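Local coordinates for alpha-galactosidase (Thermus thermophilus, PDB 6LCJ), which probably hydrolyses terminal alpha-galactosyl units from galactosides, as a hexameric alpha-galactosidase of glycoside hydrolase family 36, at residues G49-W53 / D304-A310; A77-F81 / L311-E315; D110-V115 / G130-F134. One frame throughout, in Å; residues are numbered along the deposited sequence.

Contact 1. Residues G49-W53 / D304-A310; sequences GWQSW and DFLYAAA
Trp53 drives the outer edge of its six-membered ring into the face of Phe305, a T-shaped pair with planes at 78° and ring centroids 4.9 Å apart. Its CH2 stands over the middle of the Phe305 ring, while the adjacent CZ2 comes within 3.4 Å of Asp304 OD1, which accepts from Phe305 N; Asp304 OD2 accepts from Trp233 NE1. The indole reaches across because chi1 of -51° sets CG of Trp53 beside its own backbone N, opposite the carbonyl carbon. Gln51 OE1 lies above one indole face and accepts a weak bond from Trp53 N.

The other end of that amide turns to Tyr307. The two side chains run alongside in the same direction, amide and ring planes only 16° apart, with Gln51 NE2 3.6 Å from Tyr307 CD2. Trp50 crosses Tyr307 at about a right angle and meets Ala310 at its ring edge, where Trp50 CZ2 is 3.4 Å from Ala310 CB; its NE1 is bonded to Glu317. Tyr307 OH in turn reaches Ala264 O.

The loop between strands 44-48 and 56-59 is thereby laid on the short 3-10 turn at the C-terminal end of strand 298-303 of the TIM barrel. No hydrogen bond joins the segments: the buried interface rests on van der Waals and aromatic contact, while the indole N-H of Trp50 and the phenol of Tyr307 find polar partners outside it.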
loop_
_atom_site.group_PDB
_atom_site.type_symbol
_atom_site.label_atom_id
_atom_site.label_comp_id
_atom_site.label_asym_id
_atom_site.label_seq_id
_atom_site.Cartn_x
_atom_site.Cartn_y
_atom_site.Cartn_z
ATOM N N GLY E 49 19.723 -25.411 -12.540
ATOM C CA GLY E 49 20.267 -24.307 -11.769
ATOM C C GLY E 49 21.681 -23.925 -12.187
ATOM O O GLY E 49 22.396 -24.652 -12.884
ATOM N N TRP E 50 22.094 -22.750 -11.711
ATOM C CA TRP E 50 23.309 -22.114 -12.215
ATOM C C TRP E 50 24.576 -22.799 -11.721
ATOM O O TRP E 50 25.506 -23.024 -12.502
ATOM C CB TRP E 50 23.333 -20.655 -11.793
ATOM C CG TRP E 50 24.474 -19.870 -12.362
ATOM C CD1 TRP E 50 24.972 -19.935 -13.634
ATOM C CD2 TRP E 50 25.247 -18.885 -11.676
ATOM N NE1 TRP E 50 26.006 -19.047 -13.779
ATOM C CE2 TRP E 50 26.191 -18.383 -12.596
ATOM C CE3 TRP E 50 25.219 -18.359 -10.371
ATOM C CZ2 TRP E 50 27.109 -17.391 -12.255
ATOM C CZ3 TRP E 50 26.121 -17.372 -10.031
ATOM C CH2 TRP E 50 27.057 -16.893 -10.969
ATOM N N GLN E 51 24.662 -23.075 -10.423
ATOM C CA GLN E 51 25.907 -23.513 -9.815
ATOM C C GLN E 51 25.702 -24.828 -9.053
ATOM O O GLN E 51 24.605 -25.397 -9.008
ATOM C CB GLN E 51 26.493 -22.403 -8.915
ATOM C CG GLN E 51 25.525 -21.800 -7.922
ATOM C CD GLN E 51 26.065 -21.799 -6.501
ATOM O OE1 GLN E 51 26.684 -22.775 -6.067
ATOM N NE2 GLN E 51 25.823 -20.707 -5.764
ATOM N N SER E 52 26.798 -25.307 -8.459
ATOM C CA SER E 52 26.832 -26.604 -7.774
ATOM C C SER E 52 25.641 -26.810 -6.847
ATOM O O SER E 52 24.935 -27.816 -6.945
ATOM C CB SER E 52 28.130 -26.722 -6.980
ATOM O OG SER E 52 29.237 -26.864 -7.855
ATOM N N TRP E 53 25.405 -25.859 -5.937
ATOM C CA TRP E 53 24.358 -25.997 -4.931
ATOM C C TRP E 53 22.964 -25.765 -5.505
ATOM O O TRP E 53 21.974 -26.147 -4.868
ATOM C CB TRP E 53 24.627 -25.030 -3.761
ATOM C CG TRP E 53 26.035 -25.158 -3.223
ATOM C CD1 TRP E 53 26.769 -26.310 -3.120
ATOM C CD2 TRP E 53 26.884 -24.104 -2.753
ATOM N NE1 TRP E 53 28.009 -26.039 -2.612
ATOM C CE2 TRP E 53 28.111 -24.693 -2.377
ATOM C CE3 TRP E 53 26.729 -22.720 -2.605
ATOM C CZ2 TRP E 53 29.183 -23.941 -1.863
ATOM C CZ3 TRP E 53 27.811 -21.970 -2.091
ATOM C CH2 TRP E 53 29.006 -22.587 -1.724
ATOM N N ASP E 304 36.301 -23.226 -3.712
ATOM C CA ASP E 304 34.924 -23.192 -3.270
ATOM C C ASP E 304 34.339 -21.806 -3.486
ATOM O O ASP E 304 35.070 -20.828 -3.668
ATOM C CB ASP E 304 34.824 -23.574 -1.795
ATOM C CG ASP E 304 33.497 -24.237 -1.439
ATOM O OD1 ASP E 304 32.513 -24.166 -2.225
ATOM O OD2 ASP E 304 33.457 -24.832 -0.342
ATOM N N PHE E 305 32.998 -21.744 -3.450
ATOM C CA PHE E 305 32.258 -20.498 -3.591
ATOM C C PHE E 305 32.640 -19.781 -4.873
ATOM O O PHE E 305 32.720 -18.555 -4.903
ATOM C CB PHE E 305 32.478 -19.577 -2.386
ATOM C CG PHE E 305 31.856 -20.079 -1.120
ATOM C CD1 PHE E 305 32.458 -21.094 -0.388
ATOM C CD2 PHE E 305 30.661 -19.543 -0.663
ATOM C CE1 PHE E 305 31.880 -21.570 0.786
ATOM C CE2 PHE E 305 30.075 -20.012 0.514
ATOM C CZ PHE E 305 30.687 -21.026 1.239
ATOM N N LEU E 306 32.895 -20.549 -5.930
ATOM C CA LEU E 306 33.361 -19.987 -7.185
ATOM C C LEU E 306 32.285 -19.197 -7.919
ATOM O O LEU E 306 32.614 -18.476 -8.869
ATOM C CB LEU E 306 33.896 -21.103 -8.083
ATOM C CG LEU E 306 35.189 -21.827 -7.659
ATOM C CD1 LEU E 306 35.519 -22.914 -8.675
ATOM C CD2 LEU E 306 36.328 -20.858 -7.534
ATOM N N TYR E 307 31.012 -19.311 -7.509
ATOM C CA TYR E 307 29.993 -18.399 -8.021
ATOM C C TYR E 307 30.374 -16.932 -7.778
ATOM O O TYR E 307 29.949 -16.046 -8.532
ATOM C CB TYR E 307 28.629 -18.707 -7.377
ATOM C CG TYR E 307 28.545 -18.217 -5.945
ATOM C CD1 TYR E 307 28.133 -16.924 -5.650
ATOM C CD2 TYR E 307 28.911 -19.037 -4.895
ATOM C CE1 TYR E 307 28.091 -16.468 -4.353
ATOM C CE2 TYR E 307 28.866 -18.585 -3.593
ATOM C CZ TYR E 307 28.460 -17.306 -3.330
ATOM O OH TYR E 307 28.432 -16.871 -2.036
ATOM N N ALA E 308 31.138 -16.646 -6.719
ATOM C CA ALA E 308 31.485 -15.257 -6.442
ATOM C C ALA E 308 32.233 -14.622 -7.605
ATOM O O ALA E 308 32.091 -13.419 -7.853
ATOM C CB ALA E 308 32.304 -15.160 -5.160
ATOM N N ALA E 309 33.014 -15.408 -8.345
ATOM C CA ALA E 309 33.757 -14.881 -9.478
ATOM C C ALA E 309 32.887 -14.637 -10.709
ATOM O O ALA E 309 33.371 -14.041 -11.685
ATOM C CB ALA E 309 34.893 -15.836 -9.835
ATOM N N ALA E 310 31.629 -15.083 -10.700
ATOM C CA ALA E 310 30.766 -14.987 -11.872
ATOM C C ALA E 310 29.521 -14.148 -11.613
ATOM O O ALA E 310 28.619 -14.118 -12.455
ATOM C CB ALA E 310 30.375 -16.381 -12.369
#

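Contact 2. Residues A77-F81 / L311-E315; sequences ADDPF and LPGAE
With chi1 at -177°, the carboxylate of Asp79 swings away from its own backbone N and comes to lie against Gly313 and Ala314, one oxygen accepting from each segment. Asp79 is the N-cap of helix 80-84: its OD1 accepts from Phe81 N at 3.0 Å, a capping bond bent to 141°. OD2 accepts from Ala314 N at 3.2 Å, and this N-H comes from above the carboxylate plane, about 52° out of it. The same OD2 is salt-bridged to Arg114 NE, and Glu315 OE1 is salt-bridged to Arg114 NH2. Arg114 thus probably offsets the negative charge of two carboxylates whose nearest oxygens, Asp79 OD1 and Glu315 OE1, are 5.0 Å apart.

The main chain of 311-315 is shaped to admit the acid. A cis peptide bond precedes Pro312, and Gly313 adopts backbone angles that would force any CB against the preceding carbonyl oxygen; a CB there would also run into Asp79 OD1, which approaches Gly313 CA to 3.6 Å. An alanine in place of Asp79 has no carboxylate, which would probably leave the helix start uncapped, Ala314 N without this acceptor and Arg114 with one carboxylate partner fewer.

Here the capped start of a short helix from the N-terminal part of the chain meets the loop that leads from barrel strand 298-303 into helix 317-331. Beside the carboxylate, Pro80 lays its ring along the loop: Pro80 CD is 3.3 Å from Pro312 O, and Pro80 CG makes a looser apolar contact, 4.4 Å, with Leu311 CD2.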
loop_
_atom_site.group_PDB
_atom_site.type_symbol
_atom_site.label_atom_id
_atom_site.label_comp_id
_atom_site.label_asym_id
_atom_site.label_seq_id
_atom_site.Cartn_x
_atom_site.Cartn_y
_atom_site.Cartn_z
ATOM N N ALA E 77 22.744 -19.147 -3.680
ATOM C CA ALA E 77 21.829 -20.229 -4.011
ATOM C C ALA E 77 21.756 -20.501 -5.511
ATOM O O ALA E 77 21.706 -21.665 -5.928
ATOM C CB ALA E 77 20.424 -19.919 -3.476
ATOM N N ASP E 78 21.771 -19.458 -6.337
ATOM C CA ASP E 78 21.577 -19.633 -7.770
ATOM C C ASP E 78 21.978 -18.334 -8.465
ATOM O O ASP E 78 22.374 -17.356 -7.826
ATOM C CB ASP E 78 20.118 -20.019 -8.066
ATOM C CG ASP E 78 19.966 -20.934 -9.281
ATOM O OD1 ASP E 78 20.738 -20.794 -10.260
ATOM O OD2 ASP E 78 19.040 -21.783 -9.265
ATOM N N ASP E 79 21.890 -18.345 -9.786
ATOM C CA ASP E 79 21.886 -17.127 -10.580
ATOM C C ASP E 79 20.781 -16.208 -10.062
ATOM O O ASP E 79 19.599 -16.581 -10.132
ATOM C CB ASP E 79 21.660 -17.499 -12.051
ATOM C CG ASP E 79 21.716 -16.311 -13.006
ATOM O OD1 ASP E 79 21.449 -15.150 -12.609
ATOM O OD2 ASP E 79 22.003 -16.570 -14.194
ATOM N N PRO E 80 21.110 -15.018 -9.539
ATOM C CA PRO E 80 20.062 -14.155 -8.958
ATOM C C PRO E 80 18.908 -13.865 -9.898
ATOM O O PRO E 80 17.765 -13.757 -9.437
ATOM C CB PRO E 80 20.827 -12.882 -8.586
ATOM C CG PRO E 80 22.234 -13.344 -8.364
ATOM C CD PRO E 80 22.457 -14.437 -9.385
ATOM N N PHE E 81 19.159 -13.767 -11.205
ATOM C CA PHE E 81 18.063 -13.589 -12.155
ATOM C C PHE E 81 17.061 -14.732 -12.055
ATOM O O PHE E 81 15.850 -14.504 -11.959
ATOM C CB PHE E 81 18.610 -13.480 -13.576
ATOM C CG PHE E 81 17.541 -13.353 -14.625
ATOM C CD1 PHE E 81 16.944 -14.485 -15.172
ATOM C CD2 PHE E 81 17.132 -12.102 -15.070
ATOM C CE1 PHE E 81 15.947 -14.381 -16.132
ATOM C CE2 PHE E 81 16.144 -11.985 -16.036
ATOM C CZ PHE E 81 15.548 -13.131 -16.564
ATOM N N LEU E 311 29.450 -13.449 -10.494
ATOM C CA LEU E 311 28.314 -12.573 -10.277
ATOM C C LEU E 311 28.262 -11.503 -11.373
ATOM O O LEU E 311 29.296 -11.093 -11.913
ATOM C CB LEU E 311 28.395 -11.951 -8.883
ATOM C CG LEU E 311 28.074 -13.026 -7.828
ATOM C CD1 LEU E 311 28.517 -12.615 -6.427
ATOM C CD2 LEU E 311 26.583 -13.437 -7.843
ATOM N N PRO E 312 27.060 -11.044 -11.749
ATOM C CA PRO E 312 25.754 -11.333 -11.154
ATOM C C PRO E 312 25.005 -12.491 -11.783
ATOM O O PRO E 312 23.795 -12.538 -11.665
ATOM C CB PRO E 312 24.981 -10.026 -11.392
ATOM C CG PRO E 312 25.642 -9.386 -12.605
ATOM C CD PRO E 312 26.921 -10.148 -12.912
ATOM N N GLY E 313 25.689 -13.416 -12.435
ATOM C CA GLY E 313 24.991 -14.536 -13.026
ATOM C C GLY E 313 25.506 -14.812 -14.412
ATOM O O GLY E 313 26.711 -14.664 -14.658
ATOM N N ALA E 314 24.605 -15.185 -15.331
ATOM C CA ALA E 314 25.010 -15.503 -16.699
ATOM C C ALA E 314 25.904 -14.423 -17.294
ATOM O O ALA E 314 26.812 -14.733 -18.074
ATOM C CB ALA E 314 23.777 -15.708 -17.585
ATOM N N GLU E 315 25.680 -13.157 -16.914
ATOM C CA GLU E 315 26.457 -12.036 -17.436
ATOM C C GLU E 315 27.920 -12.086 -17.010
ATOM O O GLU E 315 28.769 -11.484 -17.681
ATOM C CB GLU E 315 25.846 -10.712 -16.981
ATOM C CG GLU E 315 24.460 -10.444 -17.510
ATOM C CD GLU E 315 23.336 -11.207 -16.768
ATOM O OE1 GLU E 315 23.615 -11.900 -15.749
ATOM O OE2 GLU E 315 22.164 -11.108 -17.223
#

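Contact 3. Residues D110-V115 / G130-F134; sequences DLGARV and GGAWF
Trp133 pushes the far corner of its indole against strand 113-115, where CH2 touches Ala113 CB at 3.8 Å and the adjoining CZ3 touches Val115 CG2, also at 3.8 Å. Between these two methyl contacts, Arg114 O faces the ring edge close to its plane, 4.0 Å from Trp133 CH2. The indole and the valine side chain lie alongside, pointing opposite ways. Trp133 reaches this far because CG stands beside its backbone N, opposite the carbonyl carbon (chi1 -59°), and the ring N-H is taken up by Gly31 O, which helps to fix the rotation of the indole.

A second, polar point of contact lies where the chain loops between sheets. Asp110 OD2 accepts from Ala132 N at 3.0 Å in a nearly straight bond, 164° at the hydrogen, the donor arriving close to the line of the C-O bond. The same oxygen lies 3.3 Å from Gly131 CA, on the side where a CB would point, a place that suits a residue without a side chain. Tyr126 OH bonds to both Asp110 N and Ala132 O, a second link between the turn before strand 113-117 and the start of strand 132-137.

The strands themselves stay apart, their axes 10.6 Å at closest approach, because they belong to the two facing sheets of a beta-sandwich and Trp133 fills part of the layer between. Strand 113-117 runs between 122-126 and 89-91 in one sheet, and strand 132-137 between 26-30 and 102-108 in the other. Ala108 and Leu106 of strand 102-108 also pack on the indole, whereas Arg114 extends from the other side of its strand toward helix 80-84, where it meets Asp79 and Glu315.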
loop_
_atom_site.group_PDB
_atom_site.type_symbol
_atom_site.label_atom_id
_atom_site.label_comp_id
_atom_site.label_asym_id
_atom_site.label_seq_id
_atom_site.Cartn_x
_atom_site.Cartn_y
_atom_site.Cartn_z
ATOM N N ASP E 110 27.841 -22.156 -25.798
ATOM C CA ASP E 110 28.725 -21.084 -25.357
ATOM C C ASP E 110 28.300 -20.589 -23.972
ATOM O O ASP E 110 27.281 -21.009 -23.415
ATOM C CB ASP E 110 28.720 -19.907 -26.348
ATOM C CG ASP E 110 29.222 -20.295 -27.728
ATOM O OD1 ASP E 110 30.401 -20.708 -27.854
ATOM O OD2 ASP E 110 28.439 -20.174 -28.698
ATOM N N LEU E 111 29.068 -19.634 -23.454
ATOM C CA LEU E 111 28.870 -19.057 -22.130
ATOM C C LEU E 111 27.694 -18.088 -22.082
ATOM O O LEU E 111 27.375 -17.410 -23.061
ATOM C CB LEU E 111 30.116 -18.278 -21.699
ATOM C CG LEU E 111 31.434 -19.011 -21.541
ATOM C CD1 LEU E 111 32.594 -18.023 -21.647
ATOM C CD2 LEU E 111 31.457 -19.741 -20.207
ATOM N N GLY E 112 27.086 -17.985 -20.903
ATOM C CA GLY E 112 26.230 -16.855 -20.598
ATOM C C GLY E 112 24.796 -16.971 -21.053
ATOM O O GLY E 112 24.154 -15.947 -21.289
ATOM N N ALA E 113 24.266 -18.187 -21.173
ATOM C CA ALA E 113 22.917 -18.407 -21.665
ATOM C C ALA E 113 21.968 -18.841 -20.547
ATOM O O ALA E 113 22.370 -19.464 -19.559
ATOM C CB ALA E 113 22.915 -19.451 -22.780
ATOM N N ARG E 114 20.696 -18.490 -20.717
ATOM C CA ARG E 114 19.612 -18.974 -19.879
ATOM C C ARG E 114 18.520 -19.535 -20.779
ATOM O O ARG E 114 18.446 -19.212 -21.964
ATOM C CB ARG E 114 19.057 -17.867 -18.998
ATOM C CG ARG E 114 20.059 -17.275 -18.030
ATOM C CD ARG E 114 19.368 -16.210 -17.252
ATOM N NE ARG E 114 20.202 -15.491 -16.302
ATOM C CZ ARG E 114 20.693 -14.273 -16.505
ATOM N NH1 ARG E 114 20.478 -13.634 -17.656
ATOM N NH2 ARG E 114 21.417 -13.699 -15.560
ATOM N N VAL E 115 17.671 -20.396 -20.220
ATOM C CA VAL E 115 16.624 -21.053 -21.001
ATOM C C VAL E 115 15.311 -20.982 -20.239
ATOM O O VAL E 115 15.231 -21.421 -19.086
ATOM C CB VAL E 115 16.971 -22.512 -21.344
ATOM C CG1 VAL E 115 15.793 -23.173 -22.035
ATOM C CG2 VAL E 115 18.201 -22.557 -22.234
ATOM N N GLY E 130 25.824 -13.340 -28.621
ATOM C CA GLY E 130 25.111 -14.524 -29.088
ATOM C C GLY E 130 25.897 -15.818 -29.048
ATOM O O GLY E 130 26.976 -15.886 -28.448
ATOM N N GLY E 131 25.378 -16.863 -29.675
ATOM C CA GLY E 131 26.095 -18.119 -29.659
ATOM C C GLY E 131 25.270 -19.226 -30.269
ATOM O O GLY E 131 24.188 -19.003 -30.824
ATOM N N ALA E 132 25.816 -20.433 -30.153
ATOM C CA ALA E 132 25.237 -21.627 -30.740
ATOM C C ALA E 132 24.426 -22.389 -29.701
ATOM O O ALA E 132 24.500 -22.129 -28.495
ATOM C CB ALA E 132 26.330 -22.531 -31.322
ATOM N N TRP E 133 23.673 -23.374 -30.195
ATOM C CA TRP E 133 22.745 -24.146 -29.391
ATOM C C TRP E 133 22.705 -25.562 -29.921
ATOM O O TRP E 133 22.826 -25.788 -31.123
ATOM C CB TRP E 133 21.318 -23.591 -29.437
ATOM C CG TRP E 133 21.175 -22.200 -28.962
ATOM C CD1 TRP E 133 21.307 -21.066 -29.708
ATOM C CD2 TRP E 133 20.854 -21.776 -27.629
ATOM N NE1 TRP E 133 21.090 -19.965 -28.920
ATOM C CE2 TRP E 133 20.809 -20.375 -27.640
ATOM C CE3 TRP E 133 20.602 -22.450 -26.432
ATOM C CZ2 TRP E 133 20.520 -19.625 -26.494
ATOM C CZ3 TRP E 133 20.322 -21.701 -25.292
ATOM C CH2 TRP E 133 20.290 -20.307 -25.334
ATOM N N PHE E 134 22.517 -26.508 -29.016
ATOM C CA PHE E 134 22.216 -27.878 -29.381
ATOM C C PHE E 134 20.730 -28.078 -29.168
ATOM O O PHE E 134 20.199 -27.685 -28.124
ATOM C CB PHE E 134 23.017 -28.876 -28.548
ATOM C CG PHE E 134 22.759 -30.301 -28.926
ATOM C CD1 PHE E 134 22.993 -30.731 -30.223
ATOM C CD2 PHE E 134 22.264 -31.200 -28.005
ATOM C CE1 PHE E 134 22.750 -32.036 -30.596
ATOM C CE2 PHE E 134 22.007 -32.510 -28.365
ATOM C CZ PHE E 134 22.258 -32.932 -29.673
#

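Along the chain the segments run 49-53, 77-81, 110-115, 130-134, 304-310 and 311-315. Contacts 1 and 2 therefore cross, and contact 3 is nested inside the loops both close. Segments 304-310 and 311-315 are consecutive pieces of one loop. The centres of contacts 1 and 2 lie about 9 Å apart, with Trp50 N bonded to Asp78 OD1 between them. Contact 3 is centred about 15 Å from contact 2 and 18 Å from contact 1. Glu317 bonds both Trp50 and Gly112. Contacts 1 and 2 join the N-terminal region to the loop at the C-terminal end of barrel strand 298-303, while contact 3 ties the two sheets of the sandwich, linked to contact 2 through Arg114.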